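Local coordinates for protein fatty acid CoA ligase (Marinactinospora thermotolerans, PDB 6SQ8) that belongs to the ANL superfamily of AMP-binding enzymes and binds adenosine monophosphate beside 1-ethanoyl-9H-pyrido[3,4-b]indole-3-carboxylic acid, at residues A[28-33]-A[59-64]; A[87-92]-A[108-113]; A[295-300]-A[304-309]. All coordinates share one frame; numbering follows the deposited sequence.

Interaction 1: A[28-33]-A[59-64]; sequences GARLRH and NTWRAI
The indole of Trp61 pushes its six-membered ring into the angle between Arg30 and Leu31, which sit next to each other on the first turn of helix 28-44. Arg30 reaches it with an extended chain whose CG lies anti to the backbone N (chi1 -171°), and the two side chains cross at roughly a right angle. Trp61 CZ2 lies over one face of the Arg30 guanidinium, offset toward its rim, with NH2 of Arg30 3.6 Å from that CZ2. Because the two planes are 65° apart, this is a corner of the indole meeting a guanidinium face rather than a parallel stack. Leu31 meets the same ring differently: its CD1 sits at the indole edge, 4.1 Å from Trp61 CE3, as the two side chains slide past each other in opposite directions.

Within 59-64, Arg62 runs extended alongside the tryptophan, with its CG over one indole face and CZ2 over one face of its guanidinium. One indole corner thereby serves two arginines, whose NH2 atoms, Arg30 and Arg62, come to 4.1 Å, two like charges close together. Away from the guanidinium groups, Leu31 and Ile64 both touch Leu214 of helix 205-215, and Trp61 touches Val19 of strand 17-20. Thr60 OG1 caps the start of helix 61-72 by accepting from Ala63 N at 3.2 Å. The arrangement is helix-to-helix packing, joining helix 28-44 to the helix of the beta-alpha-beta crossover from strand 52-56 to strand 76-79.

Interaction 2: A[87-92]-A[108-113]; sequences TEQARA and EARAAD
Segments 87-92 and 108-113, each a turn or so of alpha helix, keep their backbones well apart: the nearest CA atoms, those of Gln89 and Arg110, are 9.8 Å from each other, and long side chains bridge the interval. Gln89 extends straight beyond CG, while Arg110 bends at both chi2 (55°) and chi3 (67°), curling its guanidinium round so that the two side chains cross at about a right angle. One hydrogen bond results, from Arg110 NH1 to Gln89 OE1 at 3.0 Å, nearly straight at 163°. The oxygen lies in the guanidinium plane, at its edge, whereas the donor stands above the amide carbonyl plane and misses the lone pairs. Arg110 CD also comes within 3.4 Å of OE1, so the aliphatic bend lies against the amide oxygen.

Both polar ends have further partners in the loop ahead of helix 86-95: Gln89 NE2 donates to Arg81 O and Arg110 NH1 to Ala84 O. The amide and guanidinium thus tie that loop to both helices. Arg110 also lies on Leu56 of strand 52-56. The bridge joins two successive connecting helices of a five-stranded parallel alpha/beta unit with the flavodoxin-like strand order 2-1-3-4-5.

Interaction 3: A[295-300]-A[304-309]; sequences QNYGTQ and FIAALT. With EQ2 (1-ethanoyl-9~{H}-pyrido[3,4-b]indole-3-carboxylic acid), chain F; AMP (adenosine monophosphate), chain G.
Ile305 CD1 lies over one face of the Tyr297 ring, a CH-pi contact with CD1 4.1 Å from the ring centroid, while Ala306 CB approaches the edge of the same ring. N7 of adenosine monophosphate is also at that ring's edge, in its plane. On the Phe304 ring, one face carries C12 of 1-ethanoyl-9H-pyrido[3,4-b]indole-3-carboxylic acid, about 4.0 Å above the ring centre. These rings belong to a beta hairpin of strands 293-299 and 303-308, antiparallel and interrupted by a classic bulge in which Ile305 and Ala306 both face Tyr297.

The ring of Tyr297 swings out with CG anti to the backbone N (chi1 161°), which takes it across Ile305 and beside the nucleotide. Its hydroxyl bonds to Asp380, a residue that also binds adenosine monophosphate. From the next residue but one back, Gln295 OE1 accepts from N6 of the adenine at 3.3 Å; its NE2 is held by Tyr272, which fixes the amide in this rotation. Asn296, between them, points to the opposite face with Ala307; its CB lies near C1 of 1-ethanoyl-9H-pyrido[3,4-b]indole-3-carboxylic acid, and its backbone oxygen also lies by N6. At the far end Gln300 N donates to O1P of the phosphate at 2.9 Å, so segment 295-300 follows the nucleotide from base to phosphate.

Gln295 and Leu308 form a hydrogen-bonded pair: Leu308 O receives Gln295 N, and Gln295 O receives Leu308 N. Tyr297 N donates to Ala306 O. At the bulge Tyr297 O takes two donors, Ile305 N at 2.8 Å, in the carbonyl plane, and Ala306 N at 3.2 Å, tilted 19° from it.

Interactions 1 and 2 are partly buried helix contacts toward the periphery, each about 22 Å from the centre of the chain, whereas interaction 3 is buried, about 9 Å from it. The first two hold helices of one five-stranded parallel sheet, probably on opposite sides of it: helices 61-72, 86-95 and 108-117 connect its strands. The centres of interactions 1 and 2 are about 25 Å apart. Interaction 1 depends on aromatic and aliphatic packing, with two arginines beside the indole, interaction 2 on a polar side-chain bridge, and interaction 3 on backbone pairing that also builds a ligand pocket. Arg81 touches the last two: its backbone oxygen accepts from Gln89, and Gln300 packs on it.

Interaction 1: A[28-33]-A[59-64]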
loop_
_atom_site.group_PDB
_atom_site.type_symbol
_atom_site.label_atom_id
_atom_site.label_comp_id
_atom_site.label_asym_id
_atom_site.label_seq_id
_atom_site.Cartn_x
_atom_site.Cartn_y
_atom_site.Cartn_z
ATOM N N GLY A 28 23.458 12.408 -4.368
ATOM C CA GLY A 28 22.470 13.489 -4.331
ATOM C C GLY A 28 22.620 14.420 -5.521
ATOM O O GLY A 28 21.640 14.738 -6.209
ATOM N N ALA A 29 23.877 14.810 -5.764
ATOM C CA ALA A 29 24.250 15.659 -6.885
ATOM C C ALA A 29 23.640 15.096 -8.166
ATOM O O ALA A 29 22.934 15.794 -8.898
ATOM C CB ALA A 29 25.751 15.753 -7.003
ATOM N N ARG A 30 23.891 13.808 -8.405
ATOM C CA ARG A 30 23.560 13.226 -9.672
ATOM C C ARG A 30 22.041 13.098 -9.832
ATOM O O ARG A 30 21.517 13.218 -10.948
ATOM C CB ARG A 30 24.265 11.884 -9.838
ATOM C CG ARG A 30 24.121 11.323 -11.243
ATOM C CD ARG A 30 25.082 10.166 -11.453
ATOM N NE ARG A 30 24.625 9.309 -12.534
ATOM C CZ ARG A 30 24.723 7.987 -12.531
ATOM N NH1 ARG A 30 25.244 7.355 -11.478
ATOM N NH2 ARG A 30 24.338 7.316 -13.605
ATOM N N LEU A 31 21.344 12.842 -8.727
ATOM C CA LEU A 31 19.885 12.706 -8.771
ATOM C C LEU A 31 19.247 14.082 -9.002
ATOM O O LEU A 31 18.319 14.221 -9.822
ATOM C CB LEU A 31 19.383 12.068 -7.473
ATOM C CG LEU A 31 17.862 12.036 -7.301
ATOM C CD1 LEU A 31 17.186 11.224 -8.394
ATOM C CD2 LEU A 31 17.488 11.515 -5.923
ATOM N N ARG A 32 19.743 15.088 -8.269
ATOM C CA ARG A 32 19.277 16.473 -8.411
ATOM C C ARG A 32 19.384 16.879 -9.885
ATOM O O ARG A 32 18.403 17.373 -10.472
ATOM C CB ARG A 32 20.094 17.422 -7.527
ATOM C CG ARG A 32 19.763 17.382 -6.045
ATOM C CD ARG A 32 20.895 18.022 -5.247
ATOM N NE ARG A 32 20.704 18.025 -3.801
ATOM C CZ ARG A 32 19.759 18.729 -3.171
ATOM N NH1 ARG A 32 18.974 19.543 -3.861
ATOM N NH2 ARG A 32 19.580 18.590 -1.863
ATOM N N HIS A 33 20.560 16.604 -10.473
ATOM C CA HIS A 33 20.838 16.866 -11.873
ATOM C C HIS A 33 19.761 16.220 -12.773
ATOM O O HIS A 33 19.255 16.858 -13.704
ATOM C CB HIS A 33 22.270 16.419 -12.227
ATOM C CG HIS A 33 22.605 16.608 -13.675
ATOM N ND1 HIS A 33 22.261 15.675 -14.655
ATOM C CD2 HIS A 33 23.217 17.627 -14.329
ATOM C CE1 HIS A 33 22.660 16.113 -15.835
ATOM N NE2 HIS A 33 23.244 17.309 -15.661
ATOM N N ASN A 59 11.416 -0.490 -10.834
ATOM C CA ASN A 59 11.985 0.130 -9.651
ATOM C C ASN A 59 13.413 0.561 -9.967
ATOM O O ASN A 59 14.350 -0.107 -9.570
ATOM C CB ASN A 59 11.937 -0.790 -8.429
ATOM C CG ASN A 59 10.576 -0.824 -7.764
ATOM O OD1 ASN A 59 9.554 -0.583 -8.421
ATOM N ND2 ASN A 59 10.564 -1.110 -6.465
ATOM N N THR A 60 13.556 1.696 -10.661
ATOM C CA THR A 60 14.866 2.263 -11.075
ATOM C C THR A 60 15.059 3.646 -10.445
ATOM O O THR A 60 14.090 4.327 -10.154
ATOM C CB THR A 60 14.946 2.417 -12.594
ATOM O OG1 THR A 60 14.119 3.521 -12.975
ATOM C CG2 THR A 60 14.495 1.169 -13.317
ATOM N N TRP A 61 16.309 4.075 -10.288
ATOM C CA TRP A 61 16.573 5.336 -9.636
ATOM C C TRP A 61 16.088 6.512 -10.488
ATOM O O TRP A 61 15.736 7.560 -9.964
ATOM C CB TRP A 61 18.051 5.461 -9.284
ATOM C CG TRP A 61 18.976 5.726 -10.429
ATOM C CD1 TRP A 61 19.714 4.811 -11.116
ATOM C CD2 TRP A 61 19.329 7.005 -10.967
ATOM N NE1 TRP A 61 20.498 5.429 -12.050
ATOM C CE2 TRP A 61 20.283 6.775 -11.981
ATOM C CE3 TRP A 61 18.930 8.321 -10.705
ATOM C CZ2 TRP A 61 20.831 7.810 -12.734
ATOM C CZ3 TRP A 61 19.473 9.346 -11.453
ATOM C CH2 TRP A 61 20.414 9.089 -12.450
ATOM N N ARG A 62 16.062 6.338 -11.804
ATOM C CA ARG A 62 15.596 7.403 -12.684
ATOM C C ARG A 62 14.087 7.611 -12.502
ATOM O O ARG A 62 13.590 8.712 -12.677
ATOM C CB ARG A 62 15.955 7.127 -14.146
ATOM C CG ARG A 62 17.398 7.474 -14.502
ATOM C CD ARG A 62 17.671 7.216 -15.983
ATOM N NE ARG A 62 19.062 7.484 -16.349
ATOM C CZ ARG A 62 20.077 6.668 -16.071
ATOM N NH1 ARG A 62 19.875 5.518 -15.453
ATOM N NH2 ARG A 62 21.308 7.019 -16.384
ATOM N N ALA A 63 13.365 6.562 -12.134
ATOM C CA ALA A 63 11.920 6.667 -11.953
ATOM C C ALA A 63 11.588 7.510 -10.713
ATOM O O ALA A 63 10.494 8.095 -10.625
ATOM C CB ALA A 63 11.292 5.292 -11.877
ATOM N N ILE A 64 12.517 7.526 -9.752
ATOM C CA ILE A 64 12.432 8.352 -8.552
ATOM C C ILE A 64 12.484 9.833 -8.969
ATOM O O ILE A 64 11.638 10.659 -8.507
ATOM C CB ILE A 64 13.546 7.985 -7.541
ATOM C CG1 ILE A 64 13.337 6.591 -6.958
ATOM C CG2 ILE A 64 13.659 9.027 -6.446
ATOM C CD1 ILE A 64 14.409 6.162 -5.994
#

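Interaction 2: A[87-92]-A[108-113]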
loop_
_atom_site.group_PDB
_atom_site.type_symbol
_atom_site.label_atom_id
_atom_site.label_comp_id
_atom_site.label_asym_id
_atom_site.label_seq_id
_atom_site.Cartn_x
_atom_site.Cartn_y
_atom_site.Cartn_z
ATOM N N THR A 87 -5.789 -3.130 -20.005
ATOM C CA THR A 87 -7.069 -2.399 -20.197
ATOM C C THR A 87 -7.299 -1.439 -19.010
ATOM O O THR A 87 -7.732 -0.300 -19.225
ATOM C CB THR A 87 -8.228 -3.362 -20.521
ATOM O OG1 THR A 87 -8.668 -4.000 -19.326
ATOM C CG2 THR A 87 -7.858 -4.428 -21.525
ATOM N N GLU A 88 -6.965 -1.861 -17.779
ATOM C CA GLU A 88 -7.051 -1.018 -16.556
ATOM C C GLU A 88 -6.053 0.152 -16.646
ATOM O O GLU A 88 -6.413 1.291 -16.377
ATOM C CB GLU A 88 -6.808 -1.850 -15.287
ATOM N N GLN A 89 -4.799 -0.135 -17.017
ATOM C CA GLN A 89 -3.754 0.893 -17.182
ATOM C C GLN A 89 -4.218 1.935 -18.210
ATOM O O GLN A 89 -4.075 3.131 -17.985
ATOM C CB GLN A 89 -2.423 0.283 -17.630
ATOM C CG GLN A 89 -1.641 -0.442 -16.536
ATOM C CD GLN A 89 -0.376 -1.084 -17.062
ATOM O OE1 GLN A 89 -0.090 -1.073 -18.258
ATOM N NE2 GLN A 89 0.423 -1.639 -16.169
ATOM N N ALA A 90 -4.785 1.465 -19.329
ATOM C CA ALA A 90 -5.182 2.313 -20.458
ATOM C C ALA A 90 -6.333 3.245 -20.057
ATOM O O ALA A 90 -6.305 4.440 -20.403
ATOM C CB ALA A 90 -5.558 1.449 -21.633
ATOM N N ARG A 91 -7.330 2.700 -19.342
ATOM C CA ARG A 91 -8.462 3.491 -18.827
ATOM C C ARG A 91 -7.924 4.595 -17.897
ATOM O O ARG A 91 -8.405 5.730 -17.924
ATOM C CB ARG A 91 -9.498 2.586 -18.137
ATOM N N ALA A 92 -6.901 4.256 -17.104
ATOM C CA ALA A 92 -6.289 5.171 -16.143
ATOM C C ALA A 92 -5.661 6.363 -16.866
ATOM O O ALA A 92 -5.790 7.497 -16.421
ATOM C CB ALA A 92 -5.264 4.456 -15.300
ATOM N N GLU A 108 8.660 -1.218 -23.085
ATOM C CA GLU A 108 8.224 -0.692 -24.391
ATOM C C GLU A 108 7.080 -1.548 -24.956
ATOM O O GLU A 108 6.135 -1.029 -25.530
ATOM C CB GLU A 108 9.399 -0.651 -25.370
ATOM C CG GLU A 108 9.053 -0.004 -26.696
ATOM C CD GLU A 108 10.244 0.159 -27.621
ATOM O OE1 GLU A 108 11.315 -0.428 -27.325
ATOM O OE2 GLU A 108 10.098 0.872 -28.635
ATOM N N ALA A 109 7.169 -2.866 -24.785
ATOM C CA ALA A 109 6.129 -3.781 -25.220
ATOM C C ALA A 109 4.772 -3.312 -24.685
ATOM O O ALA A 109 3.824 -3.155 -25.444
ATOM C CB ALA A 109 6.442 -5.191 -24.769
ATOM N N ARG A 110 4.707 -3.075 -23.372
ATOM C CA ARG A 110 3.471 -2.662 -22.711
ATOM C C ARG A 110 3.085 -1.244 -23.153
ATOM O O ARG A 110 1.907 -0.943 -23.303
ATOM C CB ARG A 110 3.617 -2.773 -21.191
ATOM C CG ARG A 110 2.402 -2.287 -20.416
ATOM C CD ARG A 110 1.088 -2.955 -20.802
ATOM N NE ARG A 110 1.054 -4.368 -20.458
ATOM C CZ ARG A 110 0.612 -4.859 -19.302
ATOM N NH1 ARG A 110 0.126 -4.054 -18.371
ATOM N NH2 ARG A 110 0.670 -6.160 -19.075
ATOM N N ALA A 111 4.080 -0.382 -23.360
ATOM C CA ALA A 111 3.826 0.999 -23.771
ATOM C C ALA A 111 3.103 1.006 -25.127
ATOM O O ALA A 111 2.140 1.751 -25.329
ATOM C CB ALA A 111 5.113 1.805 -23.820
ATOM N N ALA A 112 3.601 0.179 -26.051
ATOM C CA ALA A 112 3.045 0.056 -27.395
ATOM C C ALA A 112 1.606 -0.462 -27.293
ATOM O O ALA A 112 0.678 0.146 -27.820
ATOM C CB ALA A 112 3.917 -0.853 -28.228
ATOM N N ASP A 113 1.445 -1.571 -26.570
ATOM C CA ASP A 113 0.154 -2.172 -26.257
ATOM C C ASP A 113 -0.838 -1.086 -25.810
ATOM O O ASP A 113 -1.967 -1.026 -26.300
ATOM C CB ASP A 113 0.351 -3.242 -25.181
ATOM C CG ASP A 113 -0.622 -4.394 -25.201
ATOM O OD1 ASP A 113 -1.765 -4.188 -25.696
ATOM O OD2 ASP A 113 -0.241 -5.461 -24.657
#

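Interaction 3: A[295-300]-A[304-309]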
loop_
_atom_site.group_PDB
_atom_site.type_symbol
_atom_site.label_atom_id
_atom_site.label_comp_id
_atom_site.label_asym_id
_atom_site.label_seq_id
_atom_site.Cartn_x
_atom_site.Cartn_y
_atom_site.Cartn_z
ATOM N N GLN A 295 3.753 -2.423 11.949
ATOM C CA GLN A 295 2.679 -2.518 10.997
ATOM C C GLN A 295 2.212 -1.094 10.651
ATOM O O GLN A 295 2.289 -0.196 11.482
ATOM C CB GLN A 295 1.560 -3.394 11.559
ATOM C CG GLN A 295 0.663 -4.004 10.492
ATOM C CD GLN A 295 -0.549 -4.673 11.079
ATOM O OE1 GLN A 295 -1.630 -4.111 11.009
ATOM N NE2 GLN A 295 -0.366 -5.835 11.702
ATOM N N ASN A 296 1.761 -0.919 9.403
ATOM C CA ASN A 296 1.176 0.303 8.889
ATOM C C ASN A 296 -0.209 -0.049 8.339
ATOM O O ASN A 296 -0.376 -1.067 7.674
ATOM C CB ASN A 296 2.035 0.937 7.786
ATOM C CG ASN A 296 3.170 1.813 8.282
ATOM O OD1 ASN A 296 3.482 1.842 9.483
ATOM N ND2 ASN A 296 3.822 2.506 7.360
ATOM N N TYR A 297 -1.188 0.811 8.609
ATOM C CA TYR A 297 -2.517 0.734 8.034
ATOM C C TYR A 297 -2.807 2.061 7.331
ATOM O O TYR A 297 -2.640 3.134 7.897
ATOM C CB TYR A 297 -3.542 0.423 9.128
ATOM C CG TYR A 297 -4.986 0.744 8.821
ATOM C CD1 TYR A 297 -5.605 0.262 7.674
ATOM C CD2 TYR A 297 -5.755 1.498 9.707
ATOM C CE1 TYR A 297 -6.943 0.525 7.410
ATOM C CE2 TYR A 297 -7.091 1.766 9.460
ATOM C CZ TYR A 297 -7.689 1.272 8.310
ATOM O OH TYR A 297 -9.000 1.534 8.068
ATOM N N GLY A 298 -3.244 1.954 6.084
ATOM C CA GLY A 298 -3.763 3.062 5.314
ATOM C C GLY A 298 -4.704 2.566 4.238
ATOM O O GLY A 298 -4.944 1.367 4.127
ATOM N N THR A 299 -5.275 3.509 3.490
ATOM C CA THR A 299 -6.083 3.230 2.307
ATOM C C THR A 299 -5.637 4.196 1.220
ATOM O O THR A 299 -4.916 5.139 1.491
ATOM C CB THR A 299 -7.581 3.325 2.606
ATOM O OG1 THR A 299 -8.006 4.683 2.531
ATOM C CG2 THR A 299 -7.948 2.751 3.963
ATOM N N GLN A 300 -6.065 3.939 -0.012
ATOM C CA GLN A 300 -5.746 4.789 -1.154
ATOM C C GLN A 300 -6.337 6.173 -0.897
ATOM O O GLN A 300 -5.676 7.175 -1.152
ATOM C CB GLN A 300 -6.277 4.189 -2.457
ATOM C CG GLN A 300 -5.391 3.091 -3.023
ATOM C CD GLN A 300 -4.430 3.588 -4.074
ATOM O OE1 GLN A 300 -3.649 4.547 -3.899
ATOM N NE2 GLN A 300 -4.502 2.908 -5.204
ATOM N N PHE A 304 -1.862 7.257 5.109
ATOM C CA PHE A 304 -1.501 6.677 6.394
ATOM C C PHE A 304 -2.579 6.954 7.453
ATOM O O PHE A 304 -3.022 8.098 7.589
ATOM C CB PHE A 304 -0.186 7.278 6.880
ATOM C CG PHE A 304 1.037 6.899 6.086
ATOM C CD1 PHE A 304 1.394 5.569 5.916
ATOM C CD2 PHE A 304 1.866 7.868 5.554
ATOM C CE1 PHE A 304 2.525 5.216 5.198
ATOM C CE2 PHE A 304 3.006 7.514 4.851
ATOM C CZ PHE A 304 3.334 6.189 4.675
ATOM N N ILE A 305 -2.953 5.921 8.228
ATOM C CA ILE A 305 -3.923 6.075 9.315
ATOM C C ILE A 305 -3.316 5.686 10.670
ATOM O O ILE A 305 -3.407 6.452 11.634
ATOM C CB ILE A 305 -5.202 5.277 9.035
ATOM C CG1 ILE A 305 -5.894 5.757 7.761
ATOM C CG2 ILE A 305 -6.125 5.339 10.248
ATOM C CD1 ILE A 305 -7.058 4.868 7.345
ATOM N N ALA A 306 -2.753 4.478 10.765
ATOM C CA ALA A 306 -2.284 3.969 12.059
ATOM C C ALA A 306 -1.049 3.087 11.890
ATOM O O ALA A 306 -0.745 2.622 10.796
ATOM C CB ALA A 306 -3.383 3.198 12.725
ATOM N N ALA A 307 -0.335 2.904 13.005
ATOM C CA ALA A 307 0.808 2.021 13.046
ATOM C C ALA A 307 0.849 1.262 14.375
ATOM O O ALA A 307 0.390 1.733 15.392
ATOM C CB ALA A 307 2.081 2.790 12.798
ATOM N N LEU A 308 1.394 0.048 14.307
ATOM C CA LEU A 308 1.607 -0.832 15.433
ATOM C C LEU A 308 3.121 -0.937 15.633
ATOM O O LEU A 308 3.821 -1.393 14.723
ATOM C CB LEU A 308 0.969 -2.188 15.108
ATOM C CG LEU A 308 0.827 -3.170 16.267
ATOM C CD1 LEU A 308 -0.265 -2.751 17.229
ATOM C CD2 LEU A 308 0.530 -4.569 15.755
ATOM N N THR A 309 3.597 -0.488 16.806
ATOM C CA THR A 309 5.031 -0.344 17.082
ATOM C C THR A 309 5.643 -1.705 17.412
ATOM O O THR A 309 4.936 -2.679 17.667
ATOM C CB THR A 309 5.298 0.593 18.267
ATOM O OG1 THR A 309 4.908 -0.076 19.478
ATOM C CG2 THR A 309 4.589 1.928 18.114
HETATM C C1 EQ2 F . 0.525 2.631 5.077
HETATM C C2 EQ2 F . -0.140 1.621 4.208
HETATM O O1 EQ2 F . 0.004 0.438 4.455
HETATM C C3 EQ2 F . -0.932 2.069 3.008
HETATM N N1 EQ2 F . -1.777 1.176 2.479
HETATM C C4 EQ2 F . -2.500 1.494 1.394
HETATM C C5 EQ2 F . -3.404 0.424 0.820
HETATM O O2 EQ2 F . -3.478 -0.670 1.418
HETATM O O3 EQ2 F . -3.973 0.717 -0.246
HETATM C C6 EQ2 F . -2.408 2.732 0.771
HETATM C C7 EQ2 F . -1.546 3.678 1.295
HETATM C C8 EQ2 F . -1.202 5.032 0.950
HETATM C C9 EQ2 F . -1.593 5.921 -0.049
HETATM C C10 EQ2 F . -1.042 7.184 -0.072
HETATM C C11 EQ2 F . -0.105 7.576 0.881
HETATM C C12 EQ2 F . 0.295 6.731 1.888
HETATM C C13 EQ2 F . -0.262 5.455 1.907
HETATM N N2 EQ2 F . -0.028 4.419 2.792
HETATM C C14 EQ2 F . -0.793 3.345 2.438
HETATM P P AMP G . -7.213 -0.027 -0.918
HETATM O O1P AMP G . -6.370 1.206 -0.774
HETATM O O2P AMP G . -8.722 0.238 -1.026
HETATM O O3P AMP G . -6.654 -0.933 -1.993
HETATM O "O5'" AMP G . -6.947 -0.817 0.495
HETATM C "C5'" AMP G . -7.462 -0.453 1.792
HETATM C "C4'" AMP G . -7.891 -1.666 2.612
HETATM O "O4'" AMP G . -6.847 -2.610 2.801
HETATM C "C3'" AMP G . -8.285 -1.282 4.011
HETATM O "O3'" AMP G . -9.663 -1.047 3.953
HETATM C "C2'" AMP G . -7.912 -2.447 4.925
HETATM O "O2'" AMP G . -8.948 -3.406 5.239
HETATM C "C1'" AMP G . -6.809 -3.135 4.138
HETATM N N9 AMP G . -5.510 -2.865 4.810
HETATM C C8 AMP G . -4.516 -2.040 4.405
HETATM N N7 AMP G . -3.487 -2.062 5.295
HETATM C C5 AMP G . -3.834 -2.910 6.289
HETATM C C6 AMP G . -3.224 -3.396 7.551
HETATM N N6 AMP G . -2.008 -2.993 7.937
HETATM N N1 AMP G . -3.931 -4.274 8.288
HETATM C C2 AMP G . -5.167 -4.699 7.903
HETATM N N3 AMP G . -5.797 -4.300 6.775
HETATM C C4 AMP G . -5.176 -3.431 5.954
#